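Local structure of cellobiose 2-epimerase (3VW5) at residues Met106-Asn111 / Arg153-Arg158; Gly46-Ser51 / Val92-Asp97; Leu173-Thr178 / Lys225-Thr230. The protein is a cellobiose 2-epimerase, which reversibly interconverts cellobiose and 4-O-beta-D-glucopyranosyl-D-mannose. The protein carries 2 engineered substitutions. All blocks are in the same frame, centred on the assembly; numbering follows the deposited sequence.

In the fold
The three contacts illustrate one recurrent solution within the (alpha/alpha)6 barrel: each returns the chain, after two helices, to the residues that begin the first of them. Along the sequence interaction 2 comes first, opening helix 47-64, followed by interaction 1 at helix 109-126 and interaction 3 at helix 179-196. Interactions 1 and 2 have centres about 12 Å apart and share a sheet, in which strands 95-96 and 102-108 are neighbours. Interaction 3 uses a different sheet, its centre about 14 Å from that of interaction 1, yet E154 and T178 touch between them. Interactions 2 and 3 lie about 23 Å apart between centres. The starts of three helices are thus each held against a later piece of chain at or beside a strand.

Interaction 1: residues Met106-Asn111 / Arg153-Arg158; sequences MKHTYN and REAFDR
H108 lays one face of its imidazole against the backbone of E154 and A155, where the strands 102-108 and 151-156 pair antiparallel beside the start of helix 109-126 in the (alpha/alpha)6 barrel. E154 O, hydrogen-bonded by T109 N, sits 3.0 Å above the plane of the H108 ring, displaced toward the rim, and A155 CA lies over the same face. The carboxylate of E154 is turned 64° against this ring; its oxygens are taken by N165 and, probably, T178 N, while N165 also bonds H108 NE2. At the other nitrogen, H108 ND1 receives a weak capping bond from Y110 N, which lies in the ring plane. H108 and A155 form a non-hydrogen-bonded pair. K107 and F156, whose side chains point to the other side of the sheet, form the hydrogen-bonded pair, with K107 N to F156 O at 2.7 Å. In return F156 N reaches K107 O at 2.8 Å. F156 turns the edge of its ring to K107 O and to T109 OG1, the latter in the ring plane, 4.0 Å from F156 CE2. The side chains of K107 and R158 run side by side in the same direction, and D86 forms salt bridges with both, which would be expected to ease their like charges. K107 NZ also bonds G90 O and, in the carbonyl plane on a lone pair, R158 O at 3.1 Å. T109 places its hydroxyl anti to its carbonyl carbon (chi1 -62°), from where T109 OG1 donates to R153 O at 2.6 Å.

Interaction 2: residues Gly46-Ser51 / Val92-Asp97; sequences GVILHS and VYWMMD
V47 presses its branched side chain against the carbonyls of Y93 and W94 at the point where helix 47-64 of the (alpha/alpha)6 barrel begins. Its CB comes first, 3.7 Å from Y93 O. Beyond it the two methyls part: V47 CG1 lies beside the carbonyl oxygens of Y93 and W94 and reaches on to M96 SD at 4.1 Å, whereas V47 CG2 meets V92 CG2 at 3.9 Å, the two valine side chains crossing obliquely. V47 CG2 also lies beside Y93 O, so both methyls flank that carbonyl. Helix 67-84 adds C84 to the surroundings of V47, and helix 109-126 adds N111. An alanine here would probably open a gap beside V92 CG2 and M96 SD, both of which would lose the methyl they now pack on.

The backbone of the same residue carries the polar link. V47 N donates to W94 O at 3.2 Å, almost straight at 176°, from above the carbonyl plane. W94 and M95 form a classic beta bulge opposite D104 of the neighbouring strand 102-108. M95 then pairs with G46, without hydrogen bonds between them, and bends its chain back so that M95 SD approaches G46 CA at 3.7 Å. The residue after V47, I48, brings its CD1 to W94 CZ3 at 4.0 Å, arriving obliquely to the indole.

G46 occupies the N-cap position, and its carbonyl is gripped from opposite faces: H50 N on one, H50 ND1 on the other, the latter at 3.1 Å with G46 O in the imidazole plane. H50 NE2 is bonded to F29 N and the ring stacks on F79. Across the contact itself, then, one directed N-H...O bond sets the helix start against the residue before strand 95-96; the remaining contacts, methyls against carbonyl oxygens, sulfur and indole, have little directionality.

Interaction 3: residues Leu173-Thr178 / Lys225-Thr230; sequences LKADKT and KVFFDT
L173 and A175 both rest on F227, where strands 177-178 and 223-228 pair antiparallel at the start of helix 179-196 in the (alpha/alpha)6 barrel. The side chains of L173 and F227 cross at about a right angle: L173 CD2 reaches F227 CD2 at 3.7 Å, and A175 CB lies 3.7 Å from F227 CB. On this same side of the sheet T178 brings its CG2 to the rim of the F227 ring, near the ring plane, at CD1. V226 CG1 stands over the centre of one ring face, and I238 of strand 238-240 touches the side chains of L173, V226 and F227.

The opposite side belongs to the side chains of K177 and F228, a hydrogen-bonded antiparallel pair. F228 N donates to K177 O at 2.8 Å, and K177 N to F228 O at 3.1 Å from above the carbonyl plane. F228 carries its CG anti to the carbonyl carbon (chi1 -43°), and the edge of its ring meets the peptide that joins K177 to T178. D176 and K177 both face F228, a classic beta bulge. Beyond the pair, D176 CG packs on T230 CG2 at 3.5 Å, and K177 NZ makes weak bonds to T230 O and to Y150 O.

Further out, F232 meets F228 edge-to-face, while D229 OD1 accepts from the backbone of A231 and N233 and so holds the turn after the strand. T178 is the N-cap of helix 179-196, its OG1 capping A181 N. The chemistry is divided accordingly: an apolar side built round F227, backbone bonds through the middle, and a weakly held ammonium group at the edge, consistent with a pairing held mainly by its two backbone bonds and by packing on F227.

Interaction 1: residues Met106-Asn111 / Arg153-Arg158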
loop_
_atom_site.group_PDB
_atom_site.type_symbol
_atom_site.label_atom_id
_atom_site.label_comp_id
_atom_site.label_asym_id
_atom_site.label_seq_id
_atom_site.Cartn_x
_atom_site.Cartn_y
_atom_site.Cartn_z
ATOM N N MET A 106 -8.623 11.049 -14.714
ATOM C CA MET A 106 -9.582 10.300 -13.905
ATOM C C MET A 106 -9.268 10.437 -12.405
ATOM O O MET A 106 -8.103 10.363 -11.986
ATOM C CB MET A 106 -9.532 8.825 -14.345
ATOM C CG MET A 106 -10.275 7.820 -13.465
ATOM S SD MET A 106 -9.205 6.961 -12.292
ATOM C CE MET A 106 -8.902 5.396 -13.124
ATOM N N LYS A 107 -10.301 10.644 -11.595
ATOM C CA LYS A 107 -10.123 10.772 -10.147
ATOM C C LYS A 107 -10.473 9.465 -9.467
ATOM O O LYS A 107 -11.525 8.885 -9.725
ATOM C CB LYS A 107 -11.001 11.891 -9.577
ATOM C CG LYS A 107 -10.773 13.256 -10.202
ATOM C CD LYS A 107 -9.410 13.822 -9.824
ATOM C CE LYS A 107 -9.109 15.136 -10.557
ATOM N NZ LYS A 107 -9.894 16.288 -10.020
ATOM N N HIS A 108 -9.591 9.003 -8.592
ATOM C CA HIS A 108 -9.823 7.759 -7.877
ATOM C C HIS A 108 -9.576 7.893 -6.376
ATOM O O HIS A 108 -8.472 8.214 -5.926
ATOM C CB HIS A 108 -8.970 6.629 -8.462
ATOM C CG HIS A 108 -9.629 5.289 -8.391
ATOM N ND1 HIS A 108 -9.974 4.688 -7.189
ATOM C CD2 HIS A 108 -10.026 4.433 -9.366
ATOM C CE1 HIS A 108 -10.545 3.523 -7.433
ATOM N NE2 HIS A 108 -10.587 3.341 -8.746
ATOM N N THR A 109 -10.626 7.648 -5.605
ATOM C CA THR A 109 -10.542 7.676 -4.158
ATOM C C THR A 109 -9.263 7.012 -3.633
ATOM O O THR A 109 -8.579 7.532 -2.750
ATOM C CB THR A 109 -11.755 6.978 -3.564
ATOM O OG1 THR A 109 -12.919 7.691 -3.970
ATOM C CG2 THR A 109 -11.700 6.959 -2.056
ATOM N N TYR A 110 -8.957 5.850 -4.182
ATOM C CA TYR A 110 -7.803 5.063 -3.773
ATOM C C TYR A 110 -6.487 5.812 -4.026
ATOM O O TYR A 110 -5.584 5.825 -3.180
ATOM C CB TYR A 110 -7.875 3.755 -4.546
ATOM C CG TYR A 110 -6.715 2.840 -4.406
ATOM C CD1 TYR A 110 -6.734 1.831 -3.467
ATOM C CD2 TYR A 110 -5.614 2.941 -5.253
ATOM C CE1 TYR A 110 -5.678 0.953 -3.342
ATOM C CE2 TYR A 110 -4.541 2.073 -5.139
ATOM C CZ TYR A 110 -4.579 1.073 -4.180
ATOM O OH TYR A 110 -3.535 0.179 -4.052
ATOM N N ASN A 111 -6.392 6.444 -5.191
ATOM C CA ASN A 111 -5.219 7.221 -5.567
ATOM C C ASN A 111 -5.081 8.450 -4.680
ATOM O O ASN A 111 -4.000 8.706 -4.144
ATOM C CB ASN A 111 -5.305 7.621 -7.041
ATOM C CG ASN A 111 -4.031 8.270 -7.558
ATOM O OD1 ASN A 111 -2.933 7.986 -7.082
ATOM N ND2 ASN A 111 -4.177 9.145 -8.548
ATOM N N ARG A 153 -17.598 6.283 -2.874
ATOM C CA ARG A 153 -17.527 5.787 -4.248
ATOM C C ARG A 153 -16.116 5.978 -4.786
ATOM O O ARG A 153 -15.389 6.843 -4.320
ATOM C CB ARG A 153 -18.542 6.508 -5.123
ATOM C CG ARG A 153 -19.947 6.081 -4.831
ATOM C CD ARG A 153 -20.905 6.700 -5.800
ATOM N NE ARG A 153 -22.274 6.288 -5.509
ATOM C CZ ARG A 153 -23.328 6.654 -6.231
ATOM N NH1 ARG A 153 -23.165 7.437 -7.298
ATOM N NH2 ARG A 153 -24.542 6.233 -5.892
ATOM N N GLU A 154 -15.731 5.193 -5.785
ATOM C CA GLU A 154 -14.306 5.033 -6.092
ATOM C C GLU A 154 -13.728 5.655 -7.371
ATOM O O GLU A 154 -12.576 6.080 -7.371
ATOM C CB GLU A 154 -13.943 3.552 -6.005
ATOM C CG GLU A 154 -14.426 2.956 -4.698
ATOM C CD GLU A 154 -13.736 1.668 -4.340
ATOM O OE1 GLU A 154 -14.018 1.143 -3.234
ATOM O OE2 GLU A 154 -12.911 1.181 -5.156
ATOM N N ALA A 155 -14.501 5.725 -8.446
ATOM C CA ALA A 155 -13.939 6.166 -9.716
ATOM C C ALA A 155 -14.761 7.248 -10.401
ATOM O O ALA A 155 -15.965 7.112 -10.564
ATOM C CB ALA A 155 -13.733 4.970 -10.659
ATOM N N PHE A 156 -14.087 8.315 -10.815
ATOM C CA PHE A 156 -14.731 9.471 -11.424
ATOM C C PHE A 156 -13.830 9.997 -12.516
ATOM O O PHE A 156 -12.636 9.672 -12.550
ATOM C CB PHE A 156 -14.928 10.584 -10.392
ATOM C CG PHE A 156 -15.486 10.105 -9.102
ATOM C CD1 PHE A 156 -16.856 10.097 -8.889
ATOM C CD2 PHE A 156 -14.646 9.621 -8.105
ATOM C CE1 PHE A 156 -17.378 9.630 -7.691
ATOM C CE2 PHE A 156 -15.166 9.139 -6.921
ATOM C CZ PHE A 156 -16.532 9.151 -6.710
ATOM N N ASP A 157 -14.403 10.806 -13.404
ATOM C CA ASP A 157 -13.596 11.599 -14.320
ATOM C C ASP A 157 -13.111 12.847 -13.597
ATOM O O ASP A 157 -13.486 13.083 -12.445
ATOM C CB ASP A 157 -14.331 11.930 -15.633
ATOM C CG ASP A 157 -15.531 12.857 -15.448
ATOM O OD1 ASP A 157 -15.715 13.462 -14.363
ATOM O OD2 ASP A 157 -16.296 12.987 -16.424
ATOM N N ARG A 158 -12.273 13.631 -14.265
ATOM C CA ARG A 158 -11.685 14.804 -13.629
ATOM C C ARG A 158 -12.724 15.650 -12.899
ATOM O O ARG A 158 -12.483 16.137 -11.800
ATOM C CB ARG A 158 -10.948 15.662 -14.648
ATOM C CG ARG A 158 -10.307 16.833 -13.992
ATOM C CD ARG A 158 -9.761 17.789 -14.982
ATOM N NE ARG A 158 -9.126 18.878 -14.253
ATOM C CZ ARG A 158 -8.789 20.043 -14.787
ATOM N NH1 ARG A 158 -9.032 20.283 -16.072
ATOM N NH2 ARG A 158 -8.210 20.962 -14.031
#

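Interaction 2: residues Gly46-Ser51 / Val92-Asp97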
loop_
_atom_site.group_PDB
_atom_site.type_symbol
_atom_site.label_atom_id
_atom_site.label_comp_id
_atom_site.label_asym_id
_atom_site.label_seq_id
_atom_site.Cartn_x
_atom_site.Cartn_y
_atom_site.Cartn_z
ATOM N N GLY A 46 3.042 7.449 -13.269
ATOM C CA GLY A 46 1.804 7.308 -12.518
ATOM C C GLY A 46 1.887 8.031 -11.192
ATOM O O GLY A 46 2.947 8.053 -10.546
ATOM N N VAL A 47 0.780 8.630 -10.763
ATOM C CA VAL A 47 0.834 9.422 -9.543
ATOM C C VAL A 47 0.809 8.560 -8.278
ATOM O O VAL A 47 1.435 8.912 -7.272
ATOM C CB VAL A 47 -0.182 10.601 -9.533
ATOM C CG1 VAL A 47 -0.758 10.827 -10.938
ATOM C CG2 VAL A 47 -1.252 10.408 -8.489
ATOM N N ILE A 48 0.125 7.421 -8.325
ATOM C CA ILE A 48 0.231 6.460 -7.223
ATOM C C ILE A 48 1.685 6.007 -7.002
ATOM O O ILE A 48 2.120 5.801 -5.870
ATOM C CB ILE A 48 -0.704 5.246 -7.413
ATOM C CG1 ILE A 48 -1.799 5.263 -6.348
ATOM C CG2 ILE A 48 0.055 3.953 -7.277
ATOM C CD1 ILE A 48 -3.026 4.482 -6.756
ATOM N N LEU A 49 2.427 5.874 -8.091
ATOM C CA LEU A 49 3.825 5.507 -8.036
ATOM C C LEU A 49 4.624 6.591 -7.317
ATOM O O LEU A 49 5.442 6.294 -6.450
ATOM C CB LEU A 49 4.369 5.273 -9.456
ATOM C CG LEU A 49 5.881 5.160 -9.667
ATOM C CD1 LEU A 49 6.471 4.065 -8.814
ATOM C CD2 LEU A 49 6.230 4.951 -11.131
ATOM N N HIS A 50 4.386 7.851 -7.682
ATOM C CA HIS A 50 5.086 8.954 -7.052
ATOM C C HIS A 50 4.695 9.158 -5.600
ATOM O O HIS A 50 5.541 9.479 -4.764
ATOM C CB HIS A 50 4.938 10.231 -7.861
ATOM C CG HIS A 50 5.844 10.272 -9.047
ATOM N ND1 HIS A 50 5.619 9.517 -10.178
ATOM C CD2 HIS A 50 7.010 10.931 -9.258
ATOM C CE1 HIS A 50 6.592 9.730 -11.045
ATOM N NE2 HIS A 50 7.449 10.583 -10.512
ATOM N N SER A 51 3.433 8.951 -5.272
ATOM C CA SER A 51 3.063 9.066 -3.881
ATOM C C SER A 51 3.752 7.992 -3.062
ATOM O O SER A 51 4.188 8.243 -1.947
ATOM C CB SER A 51 1.552 9.013 -3.720
ATOM O OG SER A 51 0.976 10.119 -4.373
ATOM N N VAL A 92 -6.187 14.319 -7.106
ATOM C CA VAL A 92 -4.981 14.162 -7.894
ATOM C C VAL A 92 -5.317 13.370 -9.152
ATOM O O VAL A 92 -6.251 12.573 -9.146
ATOM C CB VAL A 92 -3.886 13.430 -7.090
ATOM C CG1 VAL A 92 -3.589 14.178 -5.812
ATOM C CG2 VAL A 92 -4.325 12.011 -6.756
ATOM N N TYR A 93 -4.566 13.587 -10.229
ATOM C CA TYR A 93 -4.795 12.839 -11.467
ATOM C C TYR A 93 -4.319 11.392 -11.350
ATOM O O TYR A 93 -3.777 10.986 -10.325
ATOM C CB TYR A 93 -4.114 13.525 -12.654
ATOM C CG TYR A 93 -4.429 14.995 -12.772
ATOM C CD1 TYR A 93 -5.707 15.428 -13.125
ATOM C CD2 TYR A 93 -3.449 15.955 -12.530
ATOM C CE1 TYR A 93 -5.999 16.784 -13.227
ATOM C CE2 TYR A 93 -3.728 17.307 -12.629
ATOM C CZ TYR A 93 -5.005 17.720 -12.972
ATOM O OH TYR A 93 -5.278 19.067 -13.071
ATOM N N TRP A 94 -4.523 10.613 -12.405
ATOM C CA TRP A 94 -4.136 9.205 -12.397
ATOM C C TRP A 94 -2.732 8.984 -13.002
ATOM O O TRP A 94 -1.918 8.235 -12.472
ATOM C CB TRP A 94 -5.204 8.351 -13.118
ATOM C CG TRP A 94 -4.892 6.886 -13.102
ATOM C CD1 TRP A 94 -4.397 6.141 -14.134
ATOM C CD2 TRP A 94 -5.019 5.994 -11.991
ATOM N NE1 TRP A 94 -4.208 4.841 -13.737
ATOM C CE2 TRP A 94 -4.585 4.721 -12.428
ATOM C CE3 TRP A 94 -5.460 6.142 -10.674
ATOM C CZ2 TRP A 94 -4.584 3.608 -11.594
ATOM C CZ3 TRP A 94 -5.457 5.034 -9.848
ATOM C CH2 TRP A 94 -5.023 3.783 -10.311
ATOM N N MET A 95 -2.460 9.669 -14.104
ATOM C CA MET A 95 -1.280 9.417 -14.899
ATOM C C MET A 95 -0.761 10.702 -15.503
ATOM O O MET A 95 -1.518 11.453 -16.116
ATOM C CB MET A 95 -1.643 8.491 -16.046
ATOM C CG MET A 95 -0.443 7.783 -16.628
ATOM S SD MET A 95 -0.080 6.369 -15.591
ATOM C CE MET A 95 1.676 6.322 -15.823
ATOM N N MET A 96 0.535 10.943 -15.357
ATOM C CA MET A 96 1.173 12.069 -16.032
ATOM C C MET A 96 1.986 11.494 -17.181
ATOM O O MET A 96 2.215 10.291 -17.219
ATOM C CB MET A 96 2.086 12.817 -15.055
ATOM C CG MET A 96 1.479 13.014 -13.664
ATOM S SD MET A 96 -0.140 13.851 -13.639
ATOM C CE MET A 96 0.283 15.422 -14.415
ATOM N N ASP A 97 2.407 12.321 -18.129
ATOM C CA ASP A 97 3.414 11.879 -19.094
ATOM C C ASP A 97 4.801 12.124 -18.478
ATOM O O ASP A 97 4.892 12.606 -17.347
ATOM C CB ASP A 97 3.240 12.559 -20.459
ATOM C CG ASP A 97 3.481 14.072 -20.413
ATOM O OD1 ASP A 97 4.176 14.574 -19.494
ATOM O OD2 ASP A 97 2.972 14.768 -21.317
#

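Interaction 3: residues Leu173-Thr178 / Lys225-Thr230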
loop_
_atom_site.group_PDB
_atom_site.type_symbol
_atom_site.label_atom_id
_atom_site.label_comp_id
_atom_site.label_asym_id
_atom_site.label_seq_id
_atom_site.Cartn_x
_atom_site.Cartn_y
_atom_site.Cartn_z
ATOM N N LEU A 173 -14.979 -7.660 -13.414
ATOM C CA LEU A 173 -15.883 -7.272 -12.322
ATOM C C LEU A 173 -16.253 -5.780 -12.247
ATOM O O LEU A 173 -17.427 -5.417 -12.320
ATOM C CB LEU A 173 -15.312 -7.765 -10.976
ATOM C CG LEU A 173 -15.848 -9.090 -10.410
ATOM C CD1 LEU A 173 -16.256 -10.017 -11.524
ATOM C CD2 LEU A 173 -14.822 -9.776 -9.495
ATOM N N LYS A 174 -15.251 -4.924 -12.073
ATOM C CA LYS A 174 -15.476 -3.474 -12.047
ATOM C C LYS A 174 -16.599 -3.014 -11.079
ATOM O O LYS A 174 -17.323 -2.037 -11.350
ATOM C CB LYS A 174 -15.704 -2.950 -13.478
ATOM C CG LYS A 174 -14.581 -3.351 -14.434
ATOM C CD LYS A 174 -14.624 -2.578 -15.754
ATOM C CE LYS A 174 -15.486 -3.264 -16.825
ATOM N NZ LYS A 174 -16.939 -3.295 -16.449
ATOM N N ALA A 175 -16.721 -3.718 -9.952
ATOM C CA ALA A 175 -17.648 -3.342 -8.892
ATOM C C ALA A 175 -17.540 -1.863 -8.549
ATOM O O ALA A 175 -16.529 -1.230 -8.809
ATOM C CB ALA A 175 -17.386 -4.174 -7.656
ATOM N N ASP A 176 -18.590 -1.318 -7.957
ATOM C CA ASP A 176 -18.620 0.090 -7.598
ATOM C C ASP A 176 -17.774 0.356 -6.365
ATOM O O ASP A 176 -17.013 1.318 -6.321
ATOM C CB ASP A 176 -20.060 0.537 -7.344
ATOM C CG ASP A 176 -20.911 0.501 -8.607
ATOM O OD1 ASP A 176 -21.494 -0.584 -8.912
ATOM O OD2 ASP A 176 -20.997 1.557 -9.294
ATOM N N LYS A 177 -17.919 -0.487 -5.351
ATOM C CA LYS A 177 -17.185 -0.294 -4.114
ATOM C C LYS A 177 -16.209 -1.445 -3.863
ATOM O O LYS A 177 -16.491 -2.578 -4.227
ATOM C CB LYS A 177 -18.173 -0.126 -2.961
ATOM C CG LYS A 177 -19.046 1.115 -3.101
ATOM C CD LYS A 177 -20.133 1.170 -2.032
ATOM C CE LYS A 177 -20.897 2.503 -2.086
ATOM N NZ LYS A 177 -22.379 2.348 -1.950
ATOM N N THR A 178 -15.064 -1.156 -3.251
ATOM C CA THR A 178 -14.036 -2.180 -3.017
ATOM C C THR A 178 -13.479 -2.103 -1.601
ATOM O O THR A 178 -13.446 -1.023 -1.014
ATOM C CB THR A 178 -12.849 -2.019 -3.987
ATOM O OG1 THR A 178 -11.978 -0.984 -3.512
ATOM C CG2 THR A 178 -13.335 -1.680 -5.378
ATOM N N LYS A 225 -14.310 -9.612 2.486
ATOM C CA LYS A 225 -14.884 -9.536 1.152
ATOM C C LYS A 225 -14.099 -8.499 0.340
ATOM O O LYS A 225 -13.488 -7.587 0.910
ATOM C CB LYS A 225 -16.362 -9.178 1.226
ATOM C CG LYS A 225 -17.210 -10.206 1.943
ATOM C CD LYS A 225 -18.603 -9.652 2.212
ATOM C CE LYS A 225 -19.260 -10.323 3.412
ATOM N NZ LYS A 225 -18.653 -9.923 4.723
ATOM N N VAL A 226 -14.122 -8.617 -0.984
ATOM C CA VAL A 226 -13.265 -7.774 -1.820
ATOM C C VAL A 226 -14.035 -6.740 -2.647
ATOM O O VAL A 226 -13.688 -5.566 -2.642
ATOM C CB VAL A 226 -12.350 -8.621 -2.745
ATOM C CG1 VAL A 226 -11.471 -7.729 -3.606
ATOM C CG2 VAL A 226 -11.505 -9.591 -1.924
ATOM N N PHE A 227 -15.064 -7.184 -3.362
ATOM C CA PHE A 227 -15.813 -6.334 -4.297
ATOM C C PHE A 227 -17.304 -6.237 -3.947
ATOM O O PHE A 227 -17.926 -7.221 -3.527
ATOM C CB PHE A 227 -15.652 -6.826 -5.741
ATOM C CG PHE A 227 -14.237 -6.799 -6.239
ATOM C CD1 PHE A 227 -13.569 -5.588 -6.408
ATOM C CD2 PHE A 227 -13.568 -7.974 -6.549
ATOM C CE1 PHE A 227 -12.261 -5.549 -6.874
ATOM C CE2 PHE A 227 -12.259 -7.944 -7.017
ATOM C CZ PHE A 227 -11.603 -6.727 -7.180
ATOM N N PHE A 228 -17.865 -5.044 -4.128
ATOM C CA PHE A 228 -19.266 -4.797 -3.800
ATOM C C PHE A 228 -19.955 -3.942 -4.850
ATOM O O PHE A 228 -19.308 -3.218 -5.603
ATOM C CB PHE A 228 -19.433 -4.100 -2.439
ATOM C CG PHE A 228 -18.554 -4.636 -1.358
ATOM C CD1 PHE A 228 -19.055 -5.519 -0.417
ATOM C CD2 PHE A 228 -17.219 -4.229 -1.262
ATOM C CE1 PHE A 228 -18.237 -6.005 0.595
ATOM C CE2 PHE A 228 -16.405 -4.709 -0.277
ATOM C CZ PHE A 228 -16.909 -5.594 0.663
ATOM N N ASP A 229 -21.282 -4.019 -4.870
ATOM C CA ASP A 229 -22.100 -3.069 -5.617
ATOM C C ASP A 229 -22.517 -1.864 -4.754
ATOM O O ASP A 229 -22.104 -1.722 -3.593
ATOM C CB ASP A 229 -23.337 -3.750 -6.211
ATOM C CG ASP A 229 -24.146 -4.524 -5.174
ATOM O OD1 ASP A 229 -24.099 -4.184 -3.963
ATOM O OD2 ASP A 229 -24.837 -5.486 -5.582
ATOM N N THR A 230 -23.355 -1.009 -5.335
ATOM C CA THR A 230 -23.721 0.245 -4.699
ATOM C C THR A 230 -24.556 0.009 -3.447
ATOM O O THR A 230 -24.808 0.932 -2.686
ATOM C CB THR A 230 -24.432 1.174 -5.684
ATOM O OG1 THR A 230 -25.250 0.386 -6.549
ATOM C CG2 THR A 230 -23.413 1.905 -6.551
#